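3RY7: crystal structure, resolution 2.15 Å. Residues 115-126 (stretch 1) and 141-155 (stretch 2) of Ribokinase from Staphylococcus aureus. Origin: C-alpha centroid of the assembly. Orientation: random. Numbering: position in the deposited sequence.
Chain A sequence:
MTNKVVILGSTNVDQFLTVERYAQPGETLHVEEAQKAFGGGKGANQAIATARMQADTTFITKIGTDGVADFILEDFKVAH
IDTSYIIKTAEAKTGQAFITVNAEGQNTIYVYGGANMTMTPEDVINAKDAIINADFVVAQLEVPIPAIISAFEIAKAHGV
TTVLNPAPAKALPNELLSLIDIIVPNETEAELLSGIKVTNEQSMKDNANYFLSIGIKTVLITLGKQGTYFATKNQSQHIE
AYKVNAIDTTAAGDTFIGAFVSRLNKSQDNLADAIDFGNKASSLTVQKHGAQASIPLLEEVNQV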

# COMPACT_ATOMS: atom_id res chain seq x y z
N ALA A 115 -11.59 23.48 13.51
CA ALA A 115 -10.63 24.60 13.46
C ALA A 115 -10.44 25.18 12.05
O ALA A 115 -10.22 26.38 11.92
CB ALA A 115 -9.28 24.18 14.04
N ASN A 116 -10.50 24.32 11.03
CA ASN A 116 -10.37 24.77 9.65
C ASN A 116 -11.35 25.89 9.32
O ASN A 116 -10.98 26.87 8.68
CB ASN A 116 -10.59 23.62 8.64
CG ASN A 116 -9.58 22.50 8.80
OD1 ASN A 116 -8.36 22.72 8.76
ND2 ASN A 116 -10.08 21.28 8.95
N MET A 117 -12.59 25.73 9.75
CA MET A 117 -13.63 26.71 9.44
C MET A 117 -13.70 27.87 10.44
O MET A 117 -14.64 28.65 10.43
CB MET A 117 -14.98 26.00 9.30
CG MET A 117 -15.01 25.05 8.09
SD MET A 117 -14.66 25.93 6.55
CE MET A 117 -16.17 26.86 6.36
N THR A 118 -12.69 27.98 11.30
CA THR A 118 -12.57 29.20 12.11
C THR A 118 -11.45 30.11 11.58
O THR A 118 -11.15 31.14 12.19
CB THR A 118 -12.29 28.87 13.59
OG1 THR A 118 -10.95 28.39 13.73
CG2 THR A 118 -13.30 27.82 14.12
N MET A 119 -10.82 29.74 10.46
CA MET A 119 -9.70 30.52 9.97
C MET A 119 -10.24 31.85 9.47
O MET A 119 -11.21 31.87 8.73
CB MET A 119 -8.95 29.81 8.85
CG MET A 119 -7.68 30.53 8.50
SD MET A 119 -6.80 29.86 7.07
CE MET A 119 -6.07 28.38 7.76
N THR A 120 -9.62 32.95 9.91
CA THR A 120 -10.09 34.31 9.60
C THR A 120 -9.08 35.09 8.75
O THR A 120 -7.90 34.70 8.63
CB THR A 120 -10.28 35.16 10.87
OG1 THR A 120 -9.01 35.33 11.50
CG2 THR A 120 -11.25 34.52 11.84
N PRO A 121 -9.51 36.22 8.17
CA PRO A 121 -8.55 37.05 7.44
C PRO A 121 -7.36 37.45 8.30
O PRO A 121 -6.23 37.51 7.81
CB PRO A 121 -9.38 38.27 7.05
CG PRO A 121 -10.76 37.72 6.88
CD PRO A 121 -10.90 36.62 7.91
N GLU A 122 -7.60 37.69 9.58
CA GLU A 122 -6.50 38.00 10.45
C GLU A 122 -5.51 36.89 10.65
O GLU A 122 -4.37 37.16 10.72
CB GLU A 122 -6.91 38.66 11.77
CG GLU A 122 -8.27 38.41 12.22
CD GLU A 122 -9.31 39.01 11.36
OE1 GLU A 122 -9.33 40.22 11.25
OE2 GLU A 122 -10.13 38.28 10.83
N ASP A 123 -5.97 35.66 10.68
CA ASP A 123 -5.07 34.51 10.67
C ASP A 123 -4.19 34.58 9.43
O ASP A 123 -2.99 34.33 9.49
CB ASP A 123 -5.86 33.20 10.67
CG ASP A 123 -6.51 32.93 12.02
OD1 ASP A 123 -5.89 33.25 13.07
OD2 ASP A 123 -7.65 32.41 12.03
N VAL A 124 -4.81 34.91 8.30
CA VAL A 124 -4.10 34.97 7.03
C VAL A 124 -3.12 36.14 6.97
O VAL A 124 -1.96 35.96 6.59
CB VAL A 124 -5.09 35.07 5.86
CG1 VAL A 124 -4.33 35.27 4.53
CG2 VAL A 124 -5.99 33.82 5.81
N ILE A 125 -3.58 37.34 7.32
CA ILE A 125 -2.73 38.54 7.31
C ILE A 125 -1.49 38.24 8.12
O ILE A 125 -0.36 38.55 7.72
CB ILE A 125 -3.43 39.74 7.97
CG1 ILE A 125 -4.20 40.53 6.92
CG2 ILE A 125 -2.41 40.66 8.63
CD1 ILE A 125 -4.97 39.68 5.96
N ASN A 126 -1.71 37.58 9.25
CA ASN A 126 -0.63 37.17 10.11
C ASN A 126 0.47 36.40 9.37
O ASN A 126 1.62 36.42 9.79
CB ASN A 126 -1.19 36.33 11.26
CG ASN A 126 -0.57 36.67 12.58
OD1 ASN A 126 -1.07 37.52 13.32
ND2 ASN A 126 0.55 36.00 12.90
N LEU A 141 -11.79 24.85 -0.63
CA LEU A 141 -12.93 25.36 0.10
C LEU A 141 -13.23 24.64 1.43
O LEU A 141 -14.36 24.69 1.90
CB LEU A 141 -14.17 25.39 -0.80
CG LEU A 141 -14.05 26.23 -2.08
CD1 LEU A 141 -15.33 26.18 -2.91
CD2 LEU A 141 -13.74 27.67 -1.70
N GLU A 142 -12.25 23.96 2.02
CA GLU A 142 -12.41 23.40 3.38
C GLU A 142 -11.96 24.43 4.43
O GLU A 142 -11.78 24.11 5.61
CB GLU A 142 -11.68 22.06 3.53
CG GLU A 142 -12.28 20.99 2.60
CD GLU A 142 -11.76 19.57 2.86
OE1 GLU A 142 -10.60 19.41 3.31
OE2 GLU A 142 -12.53 18.62 2.59
N VAL A 143 -11.82 25.67 3.97
CA VAL A 143 -11.44 26.80 4.81
C VAL A 143 -12.39 27.95 4.39
O VAL A 143 -12.99 27.90 3.30
CB VAL A 143 -9.93 27.08 4.58
CG1 VAL A 143 -9.68 28.48 4.14
CG2 VAL A 143 -9.08 26.67 5.78
N PRO A 144 -12.59 28.97 5.26
CA PRO A 144 -13.68 29.89 4.91
C PRO A 144 -13.32 30.85 3.77
O PRO A 144 -12.18 31.26 3.61
CB PRO A 144 -13.92 30.67 6.22
CG PRO A 144 -13.24 29.86 7.30
CD PRO A 144 -12.07 29.20 6.62
N ILE A 145 -14.32 31.16 2.97
CA ILE A 145 -14.15 32.07 1.84
C ILE A 145 -13.49 33.42 2.19
O ILE A 145 -12.57 33.84 1.49
CB ILE A 145 -15.48 32.23 1.08
CG1 ILE A 145 -15.73 30.98 0.22
CG2 ILE A 145 -15.49 33.52 0.22
CD1 ILE A 145 -17.16 30.82 -0.24
N PRO A 146 -13.92 34.09 3.29
CA PRO A 146 -13.27 35.37 3.63
C PRO A 146 -11.77 35.20 3.92
O PRO A 146 -10.99 36.10 3.61
CB PRO A 146 -14.03 35.86 4.88
CG PRO A 146 -15.36 35.15 4.82
CD PRO A 146 -15.06 33.79 4.18
N ALA A 147 -11.35 34.06 4.46
CA ALA A 147 -9.92 33.83 4.61
C ALA A 147 -9.23 33.71 3.25
O ALA A 147 -8.10 34.20 3.07
CB ALA A 147 -9.64 32.58 5.46
N ILE A 148 -9.88 33.01 2.32
CA ILE A 148 -9.29 32.82 1.00
C ILE A 148 -9.21 34.17 0.24
O ILE A 148 -8.19 34.48 -0.37
CB ILE A 148 -10.07 31.78 0.16
CG1 ILE A 148 -10.07 30.39 0.85
CG2 ILE A 148 -9.44 31.65 -1.24
CD1 ILE A 148 -11.02 29.43 0.21
N ILE A 149 -10.27 34.95 0.31
CA ILE A 149 -10.29 36.28 -0.31
C ILE A 149 -9.11 37.12 0.18
O ILE A 149 -8.38 37.74 -0.61
CB ILE A 149 -11.61 37.01 -0.03
CG1 ILE A 149 -12.74 36.39 -0.84
CG2 ILE A 149 -11.49 38.49 -0.39
CD1 ILE A 149 -14.12 36.92 -0.47
N SER A 150 -8.86 37.08 1.48
CA SER A 150 -7.81 37.91 2.04
C SER A 150 -6.41 37.46 1.58
O SER A 150 -5.53 38.29 1.32
CB SER A 150 -7.94 37.97 3.57
OG SER A 150 -6.73 37.59 4.17
N ALA A 151 -6.22 36.14 1.46
CA ALA A 151 -4.94 35.61 1.00
C ALA A 151 -4.73 35.93 -0.49
O ALA A 151 -3.61 36.22 -0.92
CB ALA A 151 -4.88 34.11 1.24
N PHE A 152 -5.81 35.89 -1.26
CA PHE A 152 -5.74 36.14 -2.70
C PHE A 152 -5.57 37.65 -2.99
O PHE A 152 -4.97 38.02 -3.99
CB PHE A 152 -6.98 35.58 -3.42
CG PHE A 152 -6.93 34.08 -3.67
CD1 PHE A 152 -7.90 33.46 -4.46
CD2 PHE A 152 -5.90 33.30 -3.14
CE1 PHE A 152 -7.86 32.06 -4.70
CE2 PHE A 152 -5.84 31.91 -3.38
CZ PHE A 152 -6.83 31.29 -4.16
N GLU A 153 -6.10 38.50 -2.11
CA GLU A 153 -5.87 39.96 -2.23
C GLU A 153 -4.41 40.31 -2.06
O GLU A 153 -3.82 41.03 -2.87
CB GLU A 153 -6.73 40.74 -1.25
CG GLU A 153 -8.21 40.75 -1.60
CD GLU A 153 -9.07 41.22 -0.44
OE1 GLU A 153 -8.58 41.11 0.71
OE2 GLU A 153 -10.23 41.68 -0.68
N ILE A 154 -3.80 39.72 -1.04
CA ILE A 154 -2.37 39.87 -0.81
C ILE A 154 -1.54 39.36 -1.97
O ILE A 154 -0.61 40.05 -2.43
CB ILE A 154 -1.94 39.12 0.47
CG1 ILE A 154 -2.59 39.76 1.71
CG2 ILE A 154 -0.42 39.10 0.60
CD1 ILE A 154 -2.33 38.96 2.99
N ALA A 155 -1.86 38.15 -2.43
CA ALA A 155 -1.16 37.55 -3.55
C ALA A 155 -1.23 38.42 -4.80
O ALA A 155 -0.22 38.80 -5.36
CB ALA A 155 -1.74 36.17 -3.84

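The two stretches of this ribokinase chain meet in an apolar packing contact with no hydrogen bond between them, in which a 3-10 turn packs on the loop before the longer helix, a short helix packs along that helix, and 624 Å² is buried in total. Helix 121-125 and helix 145-155 run in broadly the same direction, 31° apart, and their axes come within 8.3 Å. At the close approach the longer helix presents Ala-147, Ser-150 and Ala-151, all small: the CA atoms of Pro-121 and Ala-147 are only 4.5 Å apart, and farther along those of Val-124 and Ala-151 are separated by 6.1 Å. Before the helices, Met-117 CA and Val-143 CA are 5.1 Å apart.

Each helix begins at the contact. Thr-120 caps the shorter one: Asp-123 N donates to Thr-120 OG1 (3.2 Å), and Thr-120 N donates in return to Asp-123 OD2 (2.9 Å). This reciprocal pair ties off the first turn, and the CB of Thr-120 points away from the partner stretch. Pro-144 holds the N-cap position of the longer helix, where its carbonyl accepts from Ile-148 N, with Pro-144 O 3.2 Å away.

Around Pro-144 the partner is largely backbone. Its ring, directed toward stretch 1, meets three carbonyls: Asn-116 O lies 3.3 Å from Pro-144 CD, Met-117 O 3.6 Å from Pro-144 CG, and Met-119 O 3.2 Å from Pro-144 CG. These are carbon-oxygen contacts, close but not counted as hydrogen bonds. Side chains complete the surroundings, with Met-119 CB 3.9 Å from Pro-144 CD and Met-117 SD 4.2 Å from the same Pro-144 CD. Met-117, all m in its chi angles, starts sideways but brings its end nearer, so that its SD also reaches Glu-142 O at 3.5 Å. Met-119 is extended through chi1 and chi2, both t; its CE reaches Val-143 CG2 at 4.0 Å, while its CG lies 4.2 Å from Ala-147 CB.

Between the helices, Val-124 is the central side chain. With chi1 at t and its CB directed toward the partner, it spreads its two methyls over successive turns: CG2 lies 3.9 Å from Ala-147 CB, and CG1 lies 3.5 Å from Ala-151 CB. The small alanine methyls leave room for this branched side chain to sit close to the longer helix. Beside it, Pro-121 CG rests 4.3 Å from Pro-146 CB, and Ile-125, sideways at CB, turns its end inward so that its CD1 meets Ile-154 CD1 at 4.0 Å.

The unsatisfied polar atom is Ser-150 OG; the CB of Ser-150 points toward stretch 1. Carbon atoms are its nearest neighbours across the contact, with Val-124 CG1 3.4 Å and Ile-125 CD1 3.3 Å from Ser-150 OG. Pro-121 O stands 3.7 Å from Ser-150 OG without forming a hydrogen bond, and the buried hydroxyl has no partner anywhere in the model. Shape and apolar contact, rather than polar bonding, therefore account for the fit.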